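Local coordinates for amidohydrolase (Brucella melitensis biovar Abortus, PDB 4F0L) that is a metal-dependent hydrolase of the amidohydrolase family, related to formimidoylglutamate deiminases, and may act as a deaminase, at the interface of chains A and B. Sequence-based numbering; all coordinates share one arbitrary frame. Chains: chain A/B, Amidohydrolase.

Contact 1 and contact 2 lie about 23 Å apart, measured between the centres of their C-alpha atoms, on one two-fold interface. Each recurs with the chains exchanged, except the Gln342 pair, which spans the axis. They share no residue but are close in sequence: the chain A segment of contact 1 starts at residue 354, just beyond helix 336-351, and runs into helix 364-379. Contact 1 joins loop to loop mainly through backbone bonds; contact 2 packs side chains of helix 336-351 of chain B against helices 301-306 and 336-351 of chain A. They would join the two copies at separate places, although the structure alone does not establish the dimer in solution.

Contact 1: the interface of chains A and B. Residues chain A 354-355, 358, 360-362, 364; chain B 78-81.
B:Glu78 to B:Gly81 runs antiparallel to A:Glu361 to A:Thr364, with backbone hydrogen bonds from A:Thr364 N to B:Glu78 O (2.8 Å), from B:Arg80 N to A:Gly362 O (2.9 Å) and from B:Gly81 N to A:Glu361 O (3.1 Å). The first uses the N-H at the start of helix 364-379. A:Thr364 OG1 turns to its own chain and donates to A:Asn355 OD1 at 2.7 Å, which would help to hold the asparagine amide as modelled. In that pose A:Asn355 OD1 also lies 3.0 Å from B:Glu78 O, an unfavourable contact of two acceptors that makes the amide's orientation doubtful.

B:Arg80 packs with its aliphatic stem. CG is anti to the backbone N (chi1 175°) and the chain then bends at chi2, which carries CD in beside the carbonyl oxygen and CB of A:Asn355. Its CB meets the methyl CB of A:Ala358 at 3.6 Å. Elsewhere along the segment, one face of the B:Arg79 guanidinium lies over the carbonyl carbon of A:Gly362.

At the other end, A:Arg354 and B:Glu78 cross at about a right angle, their guanidinium and carboxylate planes 66° apart. NH2 of A:Arg354 forms a salt bridge with OE2 of B:Glu78 at 3.3 Å, the oxygen lying in plane at the guanidinium edge. Between the loops, water 1 sits 3.0 Å from A:Asn355 ND2 and also bonds to the backbone oxygen B:Arg80 O.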
loop_
_atom_site.group_PDB
_atom_site.type_symbol
_atom_site.label_atom_id
_atom_site.label_comp_id
_atom_site.label_asym_id
_atom_site.label_seq_id
_atom_site.Cartn_x
_atom_site.Cartn_y
_atom_site.Cartn_z
ATOM N N ARG A 354 13.072 4.079 -11.300
ATOM C CA ARG A 354 13.075 3.887 -9.849
ATOM C C ARG A 354 13.712 5.070 -9.128
ATOM O O ARG A 354 14.471 5.854 -9.704
ATOM C CB ARG A 354 13.838 2.616 -9.471
ATOM C CG ARG A 354 13.394 1.370 -10.226
ATOM C CD ARG A 354 14.058 0.124 -9.672
ATOM N NE ARG A 354 13.629 -0.197 -8.309
ATOM C CZ ARG A 354 14.337 -0.060 -7.179
ATOM N NH1 ARG A 354 15.581 0.398 -7.176
ATOM N NH2 ARG A 354 13.783 -0.431 -6.020
ATOM N N ASN A 355 13.410 5.171 -7.838
ATOM C CA ASN A 355 13.926 6.248 -6.972
ATOM C C ASN A 355 13.775 7.619 -7.649
ATOM O O ASN A 355 14.729 8.401 -7.762
ATOM C CB ASN A 355 15.363 5.895 -6.584
ATOM C CG ASN A 355 15.411 4.588 -5.804
ATOM O OD1 ASN A 355 14.676 4.452 -4.819
ATOM N ND2 ASN A 355 16.203 3.605 -6.272
ATOM N N ALA A 358 13.808 10.615 -4.925
ATOM C CA ALA A 358 15.077 10.837 -4.203
ATOM C C ALA A 358 15.654 12.241 -4.514
ATOM O O ALA A 358 15.438 12.782 -5.596
ATOM C CB ALA A 358 16.114 9.780 -4.588
ATOM N N ASN A 360 19.248 14.332 -4.788
ATOM C CA ASN A 360 20.666 14.049 -5.041
ATOM C C ASN A 360 20.784 12.538 -5.348
ATOM O O ASN A 360 19.967 12.004 -6.121
ATOM C CB ASN A 360 21.541 14.513 -3.863
ATOM N N GLU A 361 21.748 11.831 -4.759
ATOM C CA GLU A 361 21.767 10.375 -4.929
ATOM C C GLU A 361 21.283 9.622 -3.690
ATOM O O GLU A 361 21.610 8.459 -3.493
ATOM C CB GLU A 361 23.132 9.891 -5.332
ATOM C CG GLU A 361 24.273 10.308 -4.434
ATOM C CD GLU A 361 25.584 10.268 -5.198
ATOM O OE1 GLU A 361 26.576 9.780 -4.626
ATOM O OE2 GLU A 361 25.609 10.709 -6.374
ATOM N N GLY A 362 20.442 10.280 -2.903
ATOM C CA GLY A 362 20.054 9.775 -1.594
ATOM C C GLY A 362 18.951 8.741 -1.564
ATOM O O GLY A 362 18.561 8.158 -2.588
ATOM N N THR A 364 15.212 7.472 -1.200
ATOM C CA THR A 364 13.908 7.970 -1.616
ATOM C C THR A 364 13.050 8.188 -0.370
ATOM O O THR A 364 12.329 9.175 -0.269
ATOM C CB THR A 364 13.223 6.979 -2.607
ATOM O OG1 THR A 364 14.026 6.874 -3.790
ATOM C CG2 THR A 364 11.800 7.409 -2.972
ATOM N N GLU B 78 16.321 1.309 -2.369
ATOM C CA GLU B 78 15.555 2.538 -2.539
ATOM C C GLU B 78 16.428 3.805 -2.449
ATOM O O GLU B 78 15.923 4.877 -2.113
ATOM C CB GLU B 78 14.399 2.620 -1.541
ATOM C CG GLU B 78 13.580 1.325 -1.406
ATOM C CD GLU B 78 12.989 0.792 -2.706
ATOM O OE1 GLU B 78 12.642 1.599 -3.603
ATOM O OE2 GLU B 78 12.870 -0.452 -2.838
ATOM N N ARG B 79 17.715 3.663 -2.756
ATOM C CA ARG B 79 18.639 4.788 -2.839
ATOM C C ARG B 79 19.016 5.015 -4.285
ATOM O O ARG B 79 19.379 4.072 -4.983
ATOM C CB ARG B 79 19.915 4.517 -2.058
ATOM C CG ARG B 79 19.751 4.472 -0.552
ATOM C CD ARG B 79 21.106 4.463 0.137
ATOM N NE ARG B 79 21.757 5.772 0.154
ATOM C CZ ARG B 79 21.540 6.745 1.053
ATOM N NH1 ARG B 79 20.665 6.597 2.050
ATOM N NH2 ARG B 79 22.209 7.885 0.954
ATOM N N ARG B 80 18.927 6.258 -4.737
ATOM C CA ARG B 80 19.046 6.558 -6.177
ATOM C C ARG B 80 20.436 6.239 -6.726
ATOM O O ARG B 80 20.550 5.660 -7.800
ATOM C CB ARG B 80 18.667 8.025 -6.471
ATOM C CG ARG B 80 18.870 8.486 -7.918
ATOM C CD ARG B 80 17.926 7.772 -8.896
ATOM N NE ARG B 80 18.194 8.180 -10.283
ATOM C CZ ARG B 80 19.225 7.762 -11.032
ATOM N NH1 ARG B 80 20.110 6.874 -10.564
ATOM N NH2 ARG B 80 19.366 8.217 -12.271
ATOM N N GLY B 81 21.482 6.656 -6.017
ATOM C CA GLY B 81 22.861 6.443 -6.469
ATOM C C GLY B 81 23.274 7.373 -7.611
ATOM O O GLY B 81 22.461 8.123 -8.136
HETATM O O HOH W 1 17.975 4.342 -8.580
#

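Contact 2: the interface of chains A and B. Residues chain A 302, 304-306, 342; chain B 342, 345, 348-349.
B:Tyr345 lays one face of its ring on the end of helix 301-306, with the peptide link between A:Ala305 and A:Asn306 lying over the ring centre. The methyl CB of A:Ala305 comes down near the inner end of the ring, 3.7 Å from B:Tyr345 CD2, while CA of A:Asn306 rests at the same distance from CE1, over the same face but toward the opposite edge of the ring.

A:Asn306 extends its side chain with CG anti to the backbone N (chi1 178°), which brings the amide to the phenol end of the ring. There the amide plane stands nearly upright to the ring, 82° away, and ND2 donates to the hydroxyl B:Tyr345 OH at 3.0 Å. The bond is straight, 170° at H, and the oxygen lies in the amide plane.

B:Arg348 lies alongside A:Asn306, pointing the same way. Its chain is extended from CG to NE and passes the carbonyl of A:Ala305, with CB 3.4 Å from A:Ala305 O. At the tip, NH1 donates to A:Asn306 O at 2.9 Å, in the carbonyl plane and on a lone pair. A positive group at the C-terminal end of the helix would suit its dipole.

On the other flank B:Leu349 and A:Gln342 meet tip to tip, CD1 against the amide NE2 at 3.6 Å. A:Gln342 also faces its counterpart B:Gln342: the two amides are almost parallel, with A:Gln342 OE1 and B:Gln342 OE1 4.0 Å apart and no hydrogen bond between them.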
loop_
_atom_site.group_PDB
_atom_site.type_symbol
_atom_site.label_atom_id
_atom_site.label_comp_id
_atom_site.label_asym_id
_atom_site.label_seq_id
_atom_site.Cartn_x
_atom_site.Cartn_y
_atom_site.Cartn_z
ATOM N N VAL A 302 -3.024 8.295 -1.585
ATOM C CA VAL A 302 -3.910 7.157 -1.445
ATOM C C VAL A 302 -5.320 7.484 -1.929
ATOM O O VAL A 302 -5.918 6.699 -2.659
ATOM C CB VAL A 302 -3.928 6.613 0.002
ATOM C CG1 VAL A 302 -5.054 5.602 0.198
ATOM C CG2 VAL A 302 -2.549 5.997 0.337
ATOM N N GLU A 304 -6.173 9.850 -3.990
ATOM C CA GLU A 304 -6.109 10.115 -5.440
ATOM C C GLU A 304 -6.125 8.804 -6.251
ATOM O O GLU A 304 -6.769 8.702 -7.310
ATOM C CB GLU A 304 -4.885 10.973 -5.755
ATOM C CG GLU A 304 -5.078 12.456 -5.355
ATOM C CD GLU A 304 -3.791 13.204 -5.050
ATOM O OE1 GLU A 304 -2.703 12.790 -5.495
ATOM O OE2 GLU A 304 -3.864 14.256 -4.394
ATOM N N ALA A 305 -5.442 7.799 -5.744
ATOM C CA ALA A 305 -5.464 6.481 -6.363
ATOM C C ALA A 305 -6.855 5.836 -6.214
ATOM O O ALA A 305 -7.417 5.320 -7.184
ATOM C CB ALA A 305 -4.390 5.624 -5.712
ATOM N N ASN A 306 -7.419 5.874 -4.998
ATOM C CA ASN A 306 -8.737 5.286 -4.741
ATOM C C ASN A 306 -9.817 5.939 -5.627
ATOM O O ASN A 306 -10.789 5.292 -6.005
ATOM C CB ASN A 306 -9.057 5.406 -3.245
ATOM C CG ASN A 306 -10.427 4.875 -2.869
ATOM O OD1 ASN A 306 -11.411 5.556 -3.065
ATOM N ND2 ASN A 306 -10.492 3.655 -2.338
ATOM N N GLN A 342 2.837 5.301 -2.101
ATOM C CA GLN A 342 1.948 5.515 -3.254
ATOM C C GLN A 342 2.427 6.703 -4.123
ATOM O O GLN A 342 2.386 6.650 -5.364
ATOM C CB GLN A 342 0.500 5.693 -2.786
ATOM C CG GLN A 342 -0.504 6.084 -3.880
ATOM C CD GLN A 342 -0.613 5.036 -4.972
ATOM O OE1 GLN A 342 -0.601 3.851 -4.677
ATOM N NE2 GLN A 342 -0.726 5.476 -6.251
ATOM N N GLN B 342 -2.898 -2.605 -4.987
ATOM C CA GLN B 342 -2.030 -2.033 -6.033
ATOM C C GLN B 342 -2.514 -2.385 -7.452
ATOM O O GLN B 342 -2.531 -1.525 -8.339
ATOM C CB GLN B 342 -0.578 -2.437 -5.816
ATOM C CG GLN B 342 0.412 -1.994 -6.905
ATOM C CD GLN B 342 0.487 -0.497 -7.065
ATOM O OE1 GLN B 342 0.390 0.226 -6.082
ATOM N NE2 GLN B 342 0.611 -0.012 -8.314
ATOM N N TYR B 345 -5.635 -0.179 -7.992
ATOM C CA TYR B 345 -5.345 1.235 -8.030
ATOM C C TYR B 345 -4.549 1.579 -9.283
ATOM O O TYR B 345 -4.704 2.675 -9.816
ATOM C CB TYR B 345 -4.626 1.745 -6.765
ATOM C CG TYR B 345 -5.496 1.867 -5.501
ATOM C CD1 TYR B 345 -6.871 1.633 -5.521
ATOM C CD2 TYR B 345 -4.937 2.280 -4.316
ATOM C CE1 TYR B 345 -7.654 1.775 -4.374
ATOM C CE2 TYR B 345 -5.704 2.411 -3.160
ATOM C CZ TYR B 345 -7.071 2.199 -3.203
ATOM O OH TYR B 345 -7.810 2.357 -2.052
ATOM N N ARG B 348 -7.234 2.157 -11.643
ATOM C CA ARG B 348 -7.996 3.384 -11.404
ATOM C C ARG B 348 -7.273 4.620 -11.951
ATOM O O ARG B 348 -7.904 5.510 -12.546
ATOM C CB ARG B 348 -8.303 3.579 -9.910
ATOM C CG ARG B 348 -9.226 2.517 -9.359
ATOM C CD ARG B 348 -9.876 2.839 -8.026
ATOM N NE ARG B 348 -10.618 1.659 -7.593
ATOM C CZ ARG B 348 -11.200 1.499 -6.408
ATOM N NH1 ARG B 348 -11.193 2.480 -5.507
ATOM N NH2 ARG B 348 -11.834 0.351 -6.139
ATOM N N LEU B 349 -5.959 4.678 -11.745
ATOM C CA LEU B 349 -5.168 5.799 -12.230
ATOM C C LEU B 349 -5.048 5.784 -13.751
ATOM O O LEU B 349 -5.175 6.809 -14.374
ATOM C CB LEU B 349 -3.793 5.829 -11.547
ATOM C CG LEU B 349 -3.817 6.197 -10.042
ATOM C CD1 LEU B 349 -2.502 5.860 -9.323
ATOM C CD2 LEU B 349 -4.164 7.674 -9.857
#